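Local coordinates for 3-dehydroshikimate dehydratase (PDB 5HMQ), which catalyses the dehydration of 3-dehydroshikimate to protocatechuate, using a divalent metal cation, preferably cobalt, in quinate and shikimate degradation, at residues C[260-265]-C[383-387]. Numbering follows the deposited sequence.
Sequences LRSLLY and AFRGQ
Start from the helical turn 260-265 and set against it the loop that follows helix 374-383, with the CA atoms of Arg-261 and Phe-384 6.2 Å apart. A Schellman motif ends that second helix: Arg-385, at phi/psi 66/36, is its C' residue. Arg-261 donates to the carbonyls just beyond the helix end. Extended t,t and then turned at chi3 (m), it sends NE (3.0 Å) and NH2 (3.1 Å) to Phe-384 O as a fork, while NH2 makes a weak hydrogen bond to Arg-385 O at 3.2 Å. An arginine of one helix thus binds the backbone just past the end of another. Phe-384 (chi1 m) lays its ring edge on the turn, CE1 3.6 Å from Tyr-265 N, whose hydrogen goes to Arg-261 O (N to O 3.0 Å). Leu-260 CD1 lies over one face of the Arg-385 guanidinium, 3.9 Å from NE. The contact joins helix 252-276 of the TIM barrel to the first VOC domain, with Phe-287 edge-to-face on Phe-384 and helix 455-465 touching Arg-261 and Tyr-265.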
ATOM      1  N   LEU C 260      17.184   5.357  -5.413  1.00 42.52           N
ATOM      2  CA  LEU C 260      18.633   5.317  -5.566  1.00 43.39           C
ATOM      3  C   LEU C 260      19.065   4.033  -6.262  1.00 43.30           C
ATOM      4  O   LEU C 260      19.919   4.058  -7.157  1.00 44.10           O
ATOM      5  CB  LEU C 260      19.305   5.453  -4.197  1.00 43.17           C
ATOM      6  CG  LEU C 260      20.774   5.887  -4.110  1.00 44.40           C
ATOM      7  CD1 LEU C 260      21.740   4.765  -4.471  1.00 43.70           C
ATOM      8  CD2 LEU C 260      21.022   7.113  -4.977  1.00 42.48           C
ATOM      9  N   ARG C 261      18.484   2.899  -5.859  1.00 42.97           N
ATOM     10  CA  ARG C 261      18.777   1.631  -6.519  1.00 43.55           C
ATOM     11  C   ARG C 261      18.475   1.699  -8.012  1.00 42.95           C
ATOM     12  O   ARG C 261      19.246   1.185  -8.831  1.00 45.74           O
ATOM     13  CB  ARG C 261      17.985   0.504  -5.855  1.00 42.31           C
ATOM     14  CG  ARG C 261      18.140  -0.855  -6.523  1.00 45.36           C
ATOM     15  CD  ARG C 261      17.366  -1.933  -5.773  1.00 45.13           C
ATOM     16  NE  ARG C 261      18.042  -2.333  -4.541  1.00 43.61           N
ATOM     17  CZ  ARG C 261      17.506  -3.126  -3.619  1.00 42.58           C
ATOM     18  NH1 ARG C 261      16.281  -3.606  -3.783  1.00 41.30           N
ATOM     19  NH2 ARG C 261      18.196  -3.438  -2.531  1.00 40.66           N
ATOM     20  N   SER C 262      17.363   2.336  -8.388  1.00 42.42           N
ATOM     21  CA  SER C 262      17.012   2.429  -9.803  1.00 43.06           C
ATOM     22  C   SER C 262      18.005   3.289 -10.578  1.00 45.62           C
ATOM     23  O   SER C 262      18.263   3.022 -11.757  1.00 46.28           O
ATOM     24  CB  SER C 262      15.597   2.983  -9.962  1.00 43.51           C
ATOM     25  OG  SER C 262      15.571   4.389  -9.782  1.00 45.21           O
ATOM     26  N   LEU C 263      18.570   4.316  -9.938  1.00 45.90           N
ATOM     27  CA  LEU C 263      19.579   5.132 -10.604  1.00 42.89           C
ATOM     28  C   LEU C 263      20.879   4.360 -10.789  1.00 43.14           C
ATOM     29  O   LEU C 263      21.546   4.495 -11.822  1.00 42.81           O
ATOM     30  CB  LEU C 263      19.823   6.422  -9.819  1.00 41.31           C
ATOM     31  CG  LEU C 263      18.759   7.508  -9.992  1.00 42.91           C
ATOM     32  CD1 LEU C 263      19.106   8.748  -9.182  1.00 41.88           C
ATOM     33  CD2 LEU C 263      18.592   7.854 -11.464  1.00 40.60           C
ATOM     34  N   LEU C 264      21.265   3.564  -9.790  1.00 45.51           N
ATOM     35  CA  LEU C 264      22.439   2.710  -9.935  1.00 46.26           C
ATOM     36  C   LEU C 264      22.255   1.726 -11.084  1.00 46.46           C
ATOM     37  O   LEU C 264      23.158   1.530 -11.906  1.00 46.11           O
ATOM     38  CB  LEU C 264      22.712   1.968  -8.626  1.00 44.68           C
ATOM     39  CG  LEU C 264      23.022   2.848  -7.412  1.00 46.31           C
ATOM     40  CD1 LEU C 264      23.319   1.992  -6.192  1.00 44.31           C
ATOM     41  CD2 LEU C 264      24.159   3.823  -7.696  1.00 45.41           C
ATOM     42  N   TYR C 265      21.079   1.096 -11.154  1.00 45.47           N
ATOM     43  CA  TYR C 265      20.790   0.160 -12.236  1.00 45.86           C
ATOM     44  C   TYR C 265      20.742   0.874 -13.581  1.00 45.11           C
ATOM     45  O   TYR C 265      21.232   0.350 -14.588  1.00 46.19           O
ATOM     46  CB  TYR C 265      19.472  -0.560 -11.950  1.00 45.67           C
ATOM     47  CG  TYR C 265      19.066  -1.594 -12.977  1.00 45.58           C
ATOM     48  CD1 TYR C 265      19.803  -2.759 -13.152  1.00 47.60           C
ATOM     49  CD2 TYR C 265      17.931  -1.414 -13.757  1.00 46.10           C
ATOM     50  CE1 TYR C 265      19.425  -3.710 -14.086  1.00 49.05           C
ATOM     51  CE2 TYR C 265      17.546  -2.357 -14.692  1.00 46.89           C
ATOM     52  CZ  TYR C 265      18.296  -3.502 -14.853  1.00 48.72           C
ATOM     53  OH  TYR C 265      17.913  -4.442 -15.783  1.00 49.31           O
ATOM     54  N   ALA C 383      26.348  -4.670  -3.863  1.00 49.00           N
ATOM     55  CA  ALA C 383      26.559  -3.408  -4.567  1.00 48.19           C
ATOM     56  C   ALA C 383      25.247  -2.674  -4.807  1.00 50.32           C
ATOM     57  O   ALA C 383      25.211  -1.438  -4.768  1.00 52.30           O
ATOM     58  CB  ALA C 383      27.279  -3.654  -5.893  1.00 47.02           C
ATOM     59  N   PHE C 384      24.163  -3.408  -5.055  1.00 48.88           N
ATOM     60  CA  PHE C 384      22.843  -2.811  -5.176  1.00 47.59           C
ATOM     61  C   PHE C 384      22.131  -2.723  -3.832  1.00 46.33           C
ATOM     62  O   PHE C 384      20.910  -2.529  -3.794  1.00 47.69           O
ATOM     63  CB  PHE C 384      21.997  -3.585  -6.186  1.00 46.49           C
ATOM     64  CG  PHE C 384      22.357  -3.298  -7.616  1.00 45.36           C
ATOM     65  CD1 PHE C 384      21.950  -2.119  -8.218  1.00 48.36           C
ATOM     66  CD2 PHE C 384      23.098  -4.202  -8.356  1.00 45.22           C
ATOM     67  CE1 PHE C 384      22.278  -1.846  -9.533  1.00 49.98           C
ATOM     68  CE2 PHE C 384      23.428  -3.936  -9.672  1.00 45.91           C
ATOM     69  CZ  PHE C 384      23.019  -2.756 -10.261  1.00 46.18           C
ATOM     70  N   ARG C 385      22.878  -2.876  -2.737  1.00 47.43           N
ATOM     71  CA  ARG C 385      22.406  -2.585  -1.385  1.00 48.08           C
ATOM     72  C   ARG C 385      21.289  -3.529  -0.945  1.00 50.95           C
ATOM     73  O   ARG C 385      20.365  -3.130  -0.236  1.00 50.58           O
ATOM     74  CB  ARG C 385      21.974  -1.124  -1.264  1.00 51.71           C
ATOM     75  CG  ARG C 385      23.091  -0.175  -1.643  1.00 54.73           C
ATOM     76  CD  ARG C 385      22.597   1.225  -1.919  1.00 56.75           C
ATOM     77  NE  ARG C 385      23.694   2.069  -2.381  1.00 60.69           N
ATOM     78  CZ  ARG C 385      24.150   3.131  -1.727  1.00 59.88           C
ATOM     79  NH1 ARG C 385      23.606   3.483  -0.570  1.00 58.75           N
ATOM     80  NH2 ARG C 385      25.156   3.838  -2.228  1.00 59.51           N
ATOM     81  N   GLY C 386      21.376  -4.787  -1.359  1.00 50.09           N
ATOM     82  CA  GLY C 386      20.579  -5.807  -0.722  1.00 48.07           C
ATOM     83  C   GLY C 386      21.204  -6.190   0.600  1.00 46.85           C
ATOM     84  O   GLY C 386      22.345  -5.842   0.894  1.00 50.96           O
ATOM     85  N   GLN C 387      20.444  -6.911   1.418  1.00 46.47           N
ATOM     86  CA  GLN C 387      20.956  -7.297   2.721  1.00 46.05           C
ATOM     87  C   GLN C 387      21.508  -8.709   2.652  1.00 47.70           C
ATOM     88  O   GLN C 387      20.725  -9.665   2.532  1.00 46.80           O
ATOM     89  CB  GLN C 387      19.871  -7.205   3.791  1.00 42.50           C
ATOM     90  CG  GLN C 387      20.378  -7.598   5.172  1.00 44.95           C
ATOM     91  CD  GLN C 387      19.336  -7.428   6.259  1.00 49.31           C
ATOM     92  OE1 GLN C 387      18.146  -7.300   5.980  1.00 51.15           O
ATOM     93  NE2 GLN C 387      19.783  -7.433   7.510  1.00 51.47           N
TER